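Local structure of AlkZ (Streptomyces sahachiroi, 5UUJ) at residues A[130-135]-A[190-195]; A[213-218]-A[225-230]; A[219-224]-A[253-258]. The protein is a DNA glycosylase of the AlkZ-like family, related to helix-turn-helix proteins. All blocks are in the same frame, centred on the assembly; numbering follows the deposited sequence.

Read from the N terminus, contact 1 comes first: it brings the turn at 130-135, after helix 117-130, against the short helix 190-194, closing a loop of 54 residues. Once it is complete the chain enters helix 204-219, and contacts 2 and 3 follow. These two cross: residues 219-224 of contact 3 lie between the two segments of contact 2, and their partner 253-258 comes after both, so the segments alternate. Contact 2 packs helix 204-219 on helix 224-232, whereas contact 3 ties their connecting loop to strand 252-257. They touch through Ala222, whose CB lies 3.8 Å from CE2 of Tyr215. Contact 1 is remote, its nearest atoms about 18 Å from contact 2.

Contact 1: residues A[130-135]-A[190-195]; sequences ILDGVV and PASQFG
A type II beta turn from Leu131 to Val134 carries this contact, in which Gly133 meets Ser192 in the first turn of helix 190-194. The turn is closed by Val134 N to Leu131 O at 3.1 Å, and Gly133 occupies its third position with positive phi (71°), as this turn type requires. The amide of Gly133 projects from the bend toward the helix, its N reaching Ser192 OG at 2.9 Å in a weak bond with an N-H...O angle of 147°. With chi1 at 69°, Ser192 places OG between its own backbone N and carbonyl carbon, where the hydroxyl also hydrogen-bonds to the carbonyl oxygen of Leu189. Since that oxygen can only accept, the hydroxyl donates to Leu189 O, just before the helix, and accepts the N-H of Gly133. Two bonds thus limit its rotation. Alongside, the carboxylate of Asp132 approaches the methylene of Ser192, Asp132 OD2 lying 3.6 Å from Ser192 CB, without a polar bond between them. The turn leads from helix 117-130 into strand 136-137 and is fastened next to strand 186-188: Leu131 and Leu189 share backbone hydrogen bonding, and Val134 O is bonded to Thr188 OG1. The Leu131 side chain packs on Phe187 and on Leu141 of helix 138-146, so the hydroxyl contact lies at the surface edge of a hydrophobic helix-strand junction.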
loop_
_atom_site.group_PDB
_atom_site.type_symbol
_atom_site.label_atom_id
_atom_site.label_comp_id
_atom_site.label_asym_id
_atom_site.label_seq_id
_atom_site.Cartn_x
_atom_site.Cartn_y
_atom_site.Cartn_z
ATOM N N ILE A 130 -21.223 8.333 -16.384
ATOM C CA ILE A 130 -20.382 8.607 -17.541
ATOM C C ILE A 130 -19.415 7.454 -17.810
ATOM O O ILE A 130 -19.185 7.090 -18.963
ATOM C CB ILE A 130 -19.594 9.922 -17.342
ATOM C CG1 ILE A 130 -20.557 11.113 -17.363
ATOM C CG2 ILE A 130 -18.536 10.112 -18.428
ATOM C CD1 ILE A 130 -19.983 12.379 -16.759
ATOM N N LEU A 131 -18.867 6.870 -16.748
ATOM C CA LEU A 131 -17.810 5.869 -16.888
ATOM C C LEU A 131 -18.324 4.429 -16.961
ATOM O O LEU A 131 -17.536 3.497 -17.111
ATOM C CB LEU A 131 -16.823 5.991 -15.727
ATOM C CG LEU A 131 -16.018 7.289 -15.641
ATOM C CD1 LEU A 131 -15.025 7.199 -14.498
ATOM C CD2 LEU A 131 -15.300 7.599 -16.949
ATOM N N ASP A 132 -19.635 4.243 -16.860
ATOM C CA ASP A 132 -20.210 2.906 -16.924
ATOM C C ASP A 132 -19.944 2.287 -18.296
ATOM O O ASP A 132 -20.597 2.636 -19.279
ATOM C CB ASP A 132 -21.713 2.949 -16.639
ATOM C CG ASP A 132 -22.315 1.568 -16.450
ATOM O OD1 ASP A 132 -23.389 1.472 -15.821
ATOM O OD2 ASP A 132 -21.721 0.577 -16.921
ATOM N N GLY A 133 -18.981 1.371 -18.350
ATOM C CA GLY A 133 -18.642 0.685 -19.585
ATOM C C GLY A 133 -17.942 1.600 -20.571
ATOM O O GLY A 133 -17.960 1.358 -21.781
ATOM N N VAL A 134 -17.324 2.652 -20.041
ATOM C CA VAL A 134 -16.670 3.674 -20.850
ATOM C C VAL A 134 -15.306 4.025 -20.259
ATOM O O VAL A 134 -15.157 4.135 -19.041
ATOM C CB VAL A 134 -17.530 4.950 -20.943
ATOM C CG1 VAL A 134 -16.854 5.998 -21.816
ATOM C CG2 VAL A 134 -18.911 4.618 -21.487
ATOM N N VAL A 135 -14.321 4.205 -21.134
ATOM C CA VAL A 135 -12.959 4.531 -20.729
ATOM C C VAL A 135 -12.580 5.923 -21.236
ATOM O O VAL A 135 -12.619 6.181 -22.437
ATOM C CB VAL A 135 -11.956 3.487 -21.266
ATOM C CG1 VAL A 135 -10.539 3.817 -20.823
ATOM C CG2 VAL A 135 -12.342 2.095 -20.795
ATOM N N PRO A 190 -15.466 0.797 -11.841
ATOM C CA PRO A 190 -15.056 -0.529 -11.359
ATOM C C PRO A 190 -16.078 -1.630 -11.655
ATOM O O PRO A 190 -15.700 -2.741 -12.038
ATOM C CB PRO A 190 -14.909 -0.316 -9.849
ATOM C CG PRO A 190 -14.544 1.123 -9.717
ATOM C CD PRO A 190 -15.292 1.832 -10.803
ATOM N N ALA A 191 -17.359 -1.316 -11.494
ATOM C CA ALA A 191 -18.419 -2.295 -11.712
ATOM C C ALA A 191 -18.428 -2.822 -13.149
ATOM O O ALA A 191 -18.578 -4.021 -13.366
ATOM C CB ALA A 191 -19.770 -1.688 -11.368
ATOM N N SER A 192 -18.259 -1.936 -14.126
ATOM C CA SER A 192 -18.327 -2.345 -15.526
ATOM C C SER A 192 -17.040 -3.032 -15.985
ATOM O O SER A 192 -17.073 -3.899 -16.856
ATOM C CB SER A 192 -18.627 -1.139 -16.429
ATOM O OG SER A 192 -17.539 -0.232 -16.475
ATOM N N GLN A 193 -15.907 -2.659 -15.399
ATOM C CA GLN A 193 -14.629 -3.240 -15.811
ATOM C C GLN A 193 -14.399 -4.630 -15.224
ATOM O O GLN A 193 -13.824 -5.491 -15.884
ATOM C CB GLN A 193 -13.466 -2.325 -15.416
ATOM C CG GLN A 193 -12.109 -2.866 -15.840
ATOM C CD GLN A 193 -11.022 -1.809 -15.836
ATOM O OE1 GLN A 193 -10.488 -1.455 -16.887
ATOM N NE2 GLN A 193 -10.684 -1.302 -14.653
ATOM N N PHE A 194 -14.849 -4.849 -13.993
ATOM C CA PHE A 194 -14.518 -6.078 -13.276
ATOM C C PHE A 194 -15.695 -7.048 -13.134
ATOM O O PHE A 194 -15.512 -8.181 -12.698
ATOM C CB PHE A 194 -13.953 -5.722 -11.900
ATOM C CG PHE A 194 -12.698 -4.901 -11.971
ATOM C CD1 PHE A 194 -11.524 -5.454 -12.460
ATOM C CD2 PHE A 194 -12.692 -3.575 -11.568
ATOM C CE1 PHE A 194 -10.365 -4.700 -12.540
ATOM C CE2 PHE A 194 -11.535 -2.817 -11.643
ATOM C CZ PHE A 194 -10.373 -3.381 -12.132
ATOM N N GLY A 195 -16.891 -6.605 -13.510
ATOM C CA GLY A 195 -18.056 -7.473 -13.548
ATOM C C GLY A 195 -18.312 -8.250 -12.267
ATOM O O GLY A 195 -18.440 -7.671 -11.189
#

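Contact 2: residues A[213-218]-A[225-230]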
loop_
_atom_site.group_PDB
_atom_site.type_symbol
_atom_site.label_atom_id
_atom_site.label_comp_id
_atom_site.label_asym_id
_atom_site.label_seq_id
_atom_site.Cartn_x
_atom_site.Cartn_y
_atom_site.Cartn_z
ATOM N N LYS A 213 -8.277 -7.719 9.922
ATOM C CA LYS A 213 -7.764 -9.074 9.745
ATOM C C LYS A 213 -6.644 -9.111 8.714
ATOM O O LYS A 213 -5.581 -9.683 8.958
ATOM C CB LYS A 213 -8.875 -10.031 9.306
ATOM C CG LYS A 213 -9.388 -10.951 10.400
ATOM C CD LYS A 213 -10.172 -12.134 9.827
ATOM C CE LYS A 213 -9.267 -13.086 9.044
ATOM N NZ LYS A 213 -9.951 -14.353 8.663
ATOM N N ALA A 214 -6.901 -8.508 7.558
ATOM C CA ALA A 214 -5.928 -8.476 6.474
ATOM C C ALA A 214 -4.657 -7.746 6.903
ATOM O O ALA A 214 -3.548 -8.194 6.613
ATOM C CB ALA A 214 -6.527 -7.816 5.242
ATOM N N TYR A 215 -4.825 -6.626 7.599
ATOM C CA TYR A 215 -3.684 -5.836 8.045
ATOM C C TYR A 215 -2.808 -6.610 9.030
ATOM O O TYR A 215 -1.595 -6.715 8.844
ATOM C CB TYR A 215 -4.147 -4.527 8.689
ATOM C CG TYR A 215 -2.993 -3.699 9.199
ATOM C CD1 TYR A 215 -2.253 -2.899 8.337
ATOM C CD2 TYR A 215 -2.627 -3.734 10.535
ATOM C CE1 TYR A 215 -1.186 -2.152 8.796
ATOM C CE2 TYR A 215 -1.562 -2.988 11.006
ATOM C CZ TYR A 215 -0.844 -2.203 10.131
ATOM O OH TYR A 215 0.216 -1.465 10.597
ATOM N N LEU A 216 -3.424 -7.149 10.077
ATOM C CA LEU A 216 -2.687 -7.878 11.105
ATOM C C LEU A 216 -2.056 -9.153 10.552
ATOM O O LEU A 216 -1.062 -9.644 11.087
ATOM C CB LEU A 216 -3.607 -8.227 12.276
ATOM C CG LEU A 216 -4.147 -7.057 13.102
ATOM C CD1 LEU A 216 -5.049 -7.581 14.204
ATOM C CD2 LEU A 216 -3.020 -6.211 13.691
ATOM N N GLY A 217 -2.633 -9.677 9.475
ATOM C CA GLY A 217 -2.136 -10.892 8.860
ATOM C C GLY A 217 -0.815 -10.708 8.135
ATOM O O GLY A 217 -0.163 -11.687 7.774
ATOM N N ALA A 218 -0.421 -9.456 7.918
ATOM C CA ALA A 218 0.830 -9.150 7.229
ATOM C C ALA A 218 1.770 -8.318 8.098
ATOM O O ALA A 218 2.990 -8.477 8.023
ATOM C CB ALA A 218 0.544 -8.419 5.925
ATOM N N GLU A 225 -3.486 2.539 17.012
ATOM C CA GLU A 225 -2.888 3.757 16.471
ATOM C C GLU A 225 -2.101 3.467 15.199
ATOM O O GLU A 225 -2.201 4.195 14.210
ATOM C CB GLU A 225 -1.973 4.411 17.511
ATOM C CG GLU A 225 -1.259 5.659 17.010
ATOM C CD GLU A 225 -0.478 6.372 18.098
ATOM O OE1 GLU A 225 -0.421 5.854 19.235
ATOM O OE2 GLU A 225 0.082 7.453 17.815
ATOM N N THR A 226 -1.316 2.400 15.241
ATOM C CA THR A 226 -0.493 1.996 14.109
ATOM C C THR A 226 -1.366 1.618 12.918
ATOM O O THR A 226 -1.045 1.946 11.774
ATOM C CB THR A 226 0.417 0.818 14.490
ATOM O OG1 THR A 226 1.350 1.249 15.489
ATOM C CG2 THR A 226 1.179 0.292 13.283
ATOM N N PHE A 227 -2.476 0.939 13.191
ATOM C CA PHE A 227 -3.400 0.540 12.141
ATOM C C PHE A 227 -3.986 1.749 11.415
ATOM O O PHE A 227 -3.990 1.801 10.183
ATOM C CB PHE A 227 -4.531 -0.312 12.715
ATOM C CG PHE A 227 -5.674 -0.513 11.762
ATOM C CD1 PHE A 227 -5.579 -1.432 10.732
ATOM C CD2 PHE A 227 -6.838 0.224 11.891
ATOM C CE1 PHE A 227 -6.626 -1.617 9.851
ATOM C CE2 PHE A 227 -7.891 0.042 11.013
ATOM C CZ PHE A 227 -7.782 -0.881 9.992
ATOM N N ASP A 228 -4.473 2.722 12.179
ATOM C CA ASP A 228 -5.156 3.870 11.595
ATOM C C ASP A 228 -4.150 4.841 10.978
ATOM O O ASP A 228 -4.505 5.635 10.109
ATOM C CB ASP A 228 -6.016 4.577 12.649
ATOM C CG ASP A 228 -7.048 5.517 12.035
ATOM O OD1 ASP A 228 -7.561 5.216 10.936
ATOM O OD2 ASP A 228 -7.357 6.552 12.657
ATOM N N ARG A 229 -2.897 4.773 11.419
ATOM C CA ARG A 229 -1.837 5.548 10.781
ATOM C C ARG A 229 -1.601 5.032 9.364
ATOM O O ARG A 229 -1.500 5.810 8.414
ATOM C CB ARG A 229 -0.534 5.485 11.579
ATOM C CG ARG A 229 0.594 6.277 10.922
ATOM C CD ARG A 229 1.769 6.495 11.847
ATOM N NE ARG A 229 2.521 5.261 12.067
ATOM C CZ ARG A 229 2.891 4.793 13.258
ATOM N NH1 ARG A 229 2.585 5.446 14.374
ATOM N NH2 ARG A 229 3.575 3.659 13.333
ATOM N N TRP A 230 -1.507 3.713 9.234
ATOM C CA TRP A 230 -1.395 3.074 7.928
ATOM C C TRP A 230 -2.629 3.358 7.074
ATOM O O TRP A 230 -2.514 3.700 5.898
ATOM C CB TRP A 230 -1.205 1.564 8.092
ATOM C CG TRP A 230 -1.475 0.785 6.848
ATOM C CD1 TRP A 230 -0.626 0.597 5.796
ATOM C CD2 TRP A 230 -2.679 0.078 6.524
ATOM N NE1 TRP A 230 -1.228 -0.179 4.835
ATOM C CE2 TRP A 230 -2.487 -0.512 5.258
ATOM C CE3 TRP A 230 -3.899 -0.114 7.180
ATOM C CZ2 TRP A 230 -3.469 -1.277 4.634
ATOM C CZ3 TRP A 230 -4.873 -0.876 6.560
ATOM C CH2 TRP A 230 -4.653 -1.448 5.299
#
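An aromatic cluster of Tyr215, Phe227 and Trp230 fills the buried junction between helices 204-219 and 224-232, whose short segments run at 106° to each other with axes 11.3 Å apart. Tyr215 is the central ring. Its CG stands anti to the backbone N, which sends the phenol across to the second helix. Phe227 meets it in a T-shaped arrangement: the phenylalanine edge points at the tyrosine face, Phe227 CD1 lying 3.7 Å from Tyr215 CD2, with the planes at 79°. Trp230 takes another part of the phenol obliquely, the planes inclined at 39°. Here Tyr215 CD1 sits above the indole face near its rim, 3.4 Å from Trp230 CE3. At the far end the methyl CG2 of Thr226 approaches Tyr215 OH to 3.4 Å, while Thr226 OG1 is hydrogen-bonded to Thr223 OG1. No hydrogen bond joins the two segments, and the contacts are aromatic and apolar, so they meet through van der Waals and aromatic packing. The one polar group the tyrosine brings in is satisfied elsewhere, OH being bonded to Gly293 O, which anchors the ring at its tip.

Contact 3: residues A[219-224]-A[253-258]; sequences YGPATI and TEVDVE
Pro221 points its ring at two valines of strand 252-257, and its CG lies in the notch between them. Val255 and Val257, two residues apart on the strand, both direct their side chains toward the loop, and each offers the same branch: CG2 of Val255 and CG2 of Val257 are both 4.2 Å from Pro221 CG. The proline thus enters as a wedge with a methyl group to each side of its apex, and its side chain crosses that of Val257 at about a right angle. In Val257 a chi1 of -169° puts CG1 anti to the backbone N and CG2 anti to the carbonyl carbon, the latter being the methyl turned to the ring. Val255 has the same torsion, which gives the two valines matching postures. The peptide bond between Gly220 and Pro221 is cis, at a bend in the loop that follows helix 204-219. Arg16 of helix 9-19 hydrogen-bonds through NE to Gly220 O and through NH2 to Pro221 O. One residue on, Ala222 shares backbone hydrogen bonding with Phe263 of strand 260-265, and Thr223 then takes the N-cap position of helix 224-232. Helix, short extended segment, two helices and hairpin 252-257/260-265 follow in the order of a winged helix, consistent with a helix-turn-helix relative. Val12 of helix 9-19 touches both Pro221 and Val257, and Ala262 also packs on the proline. No hydrogen bond links the two segments: their contact is aliphatic and buried, held by dispersion and the exclusion of water, while Arg16 serves the bend's polar backbone.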
loop_
_atom_site.group_PDB
_atom_site.type_symbol
_atom_site.label_atom_id
_atom_site.label_comp_id
_atom_site.label_asym_id
_atom_site.label_seq_id
_atom_site.Cartn_x
_atom_site.Cartn_y
_atom_site.Cartn_z
ATOM N N TYR A 219 1.200 -7.436 8.918
ATOM C CA TYR A 219 1.988 -6.459 9.668
ATOM C C TYR A 219 1.754 -6.518 11.177
ATOM O O TYR A 219 2.168 -5.616 11.910
ATOM C CB TYR A 219 1.678 -5.048 9.160
ATOM C CG TYR A 219 1.671 -4.943 7.654
ATOM C CD1 TYR A 219 2.839 -5.106 6.917
ATOM C CD2 TYR A 219 0.494 -4.685 6.967
ATOM C CE1 TYR A 219 2.832 -5.017 5.540
ATOM C CE2 TYR A 219 0.480 -4.589 5.590
ATOM C CZ TYR A 219 1.649 -4.756 4.882
ATOM O OH TYR A 219 1.625 -4.667 3.512
ATOM N N GLY A 220 1.090 -7.572 11.637
ATOM C CA GLY A 220 0.888 -7.773 13.059
ATOM C C GLY A 220 2.175 -8.209 13.739
ATOM O O GLY A 220 3.136 -8.569 13.062
ATOM N N PRO A 221 2.219 -8.148 15.081
ATOM C CA PRO A 221 1.196 -7.529 15.931
ATOM C C PRO A 221 1.234 -6.010 15.792
ATOM O O PRO A 221 2.273 -5.476 15.406
ATOM C CB PRO A 221 1.590 -7.965 17.351
ATOM C CG PRO A 221 2.579 -9.086 17.171
ATOM C CD PRO A 221 3.268 -8.804 15.878
ATOM N N ALA A 222 0.130 -5.332 16.090
ATOM C CA ALA A 222 0.077 -3.882 15.945
ATOM C C ALA A 222 -0.955 -3.264 16.875
ATOM O O ALA A 222 -1.874 -3.939 17.340
ATOM C CB ALA A 222 -0.226 -3.511 14.504
ATOM N N THR A 223 -0.789 -1.975 17.144
ATOM C CA THR A 223 -1.738 -1.225 17.955
ATOM C C THR A 223 -2.823 -0.623 17.074
ATOM O O THR A 223 -2.707 -0.608 15.844
ATOM C CB THR A 223 -1.055 -0.088 18.733
ATOM O OG1 THR A 223 -0.571 0.896 17.808
ATOM C CG2 THR A 223 0.101 -0.617 19.572
ATOM N N ILE A 224 -3.869 -0.119 17.713
ATOM C CA ILE A 224 -4.930 0.588 17.013
ATOM C C ILE A 224 -4.373 1.827 16.323
ATOM O O ILE A 224 -4.741 2.128 15.187
ATOM C CB ILE A 224 -6.061 0.986 17.981
ATOM C CG1 ILE A 224 -6.805 -0.272 18.432
ATOM C CG2 ILE A 224 -7.031 1.981 17.325
ATOM C CD1 ILE A 224 -7.837 -0.035 19.507
ATOM N N THR A 253 -5.550 -11.482 19.913
ATOM C CA THR A 253 -4.771 -11.820 21.096
ATOM C C THR A 253 -3.828 -10.665 21.392
ATOM O O THR A 253 -3.231 -10.098 20.475
ATOM C CB THR A 253 -3.965 -13.128 20.900
ATOM O OG1 THR A 253 -4.864 -14.240 20.825
ATOM C CG2 THR A 253 -2.989 -13.356 22.049
ATOM N N GLU A 254 -3.703 -10.311 22.665
ATOM C CA GLU A 254 -2.798 -9.242 23.062
ATOM C C GLU A 254 -1.389 -9.791 23.251
ATOM O O GLU A 254 -1.188 -10.783 23.955
ATOM C CB GLU A 254 -3.277 -8.562 24.346
ATOM C CG GLU A 254 -2.409 -7.376 24.752
ATOM C CD GLU A 254 -2.948 -6.633 25.958
ATOM O OE1 GLU A 254 -2.875 -7.181 27.078
ATOM O OE2 GLU A 254 -3.441 -5.496 25.786
ATOM N N VAL A 255 -0.426 -9.135 22.613
ATOM C CA VAL A 255 0.974 -9.542 22.670
ATOM C C VAL A 255 1.832 -8.444 23.294
ATOM O O VAL A 255 1.753 -7.281 22.900
ATOM C CB VAL A 255 1.535 -9.864 21.263
ATOM C CG1 VAL A 255 2.898 -10.538 21.374
ATOM C CG2 VAL A 255 0.571 -10.744 20.484
ATOM N N ASP A 256 2.646 -8.828 24.269
ATOM C CA ASP A 256 3.645 -7.937 24.839
ATOM C C ASP A 256 4.944 -8.095 24.056
ATOM O O ASP A 256 5.713 -9.023 24.302
ATOM C CB ASP A 256 3.861 -8.253 26.323
ATOM C CG ASP A 256 4.763 -7.246 27.016
ATOM O OD1 ASP A 256 5.447 -6.461 26.325
ATOM O OD2 ASP A 256 4.790 -7.247 28.265
ATOM N N VAL A 257 5.180 -7.190 23.110
ATOM C CA VAL A 257 6.382 -7.250 22.288
ATOM C C VAL A 257 7.466 -6.347 22.867
ATOM O O VAL A 257 7.596 -5.185 22.481
ATOM C CB VAL A 257 6.098 -6.843 20.830
ATOM C CG1 VAL A 257 7.292 -7.170 19.956
ATOM C CG2 VAL A 257 4.861 -7.558 20.304
ATOM N N GLU A 258 8.243 -6.899 23.796
ATOM C CA GLU A 258 9.311 -6.163 24.468
ATOM C C GLU A 258 8.822 -4.811 24.983
ATOM O O GLU A 258 9.458 -3.782 24.756
ATOM C CB GLU A 258 10.505 -5.979 23.527
ATOM C CG GLU A 258 11.228 -7.285 23.206
ATOM C CD GLU A 258 12.457 -7.091 22.334
ATOM O OE1 GLU A 258 13.316 -6.256 22.684
ATOM O OE2 GLU A 258 12.563 -7.777 21.297
#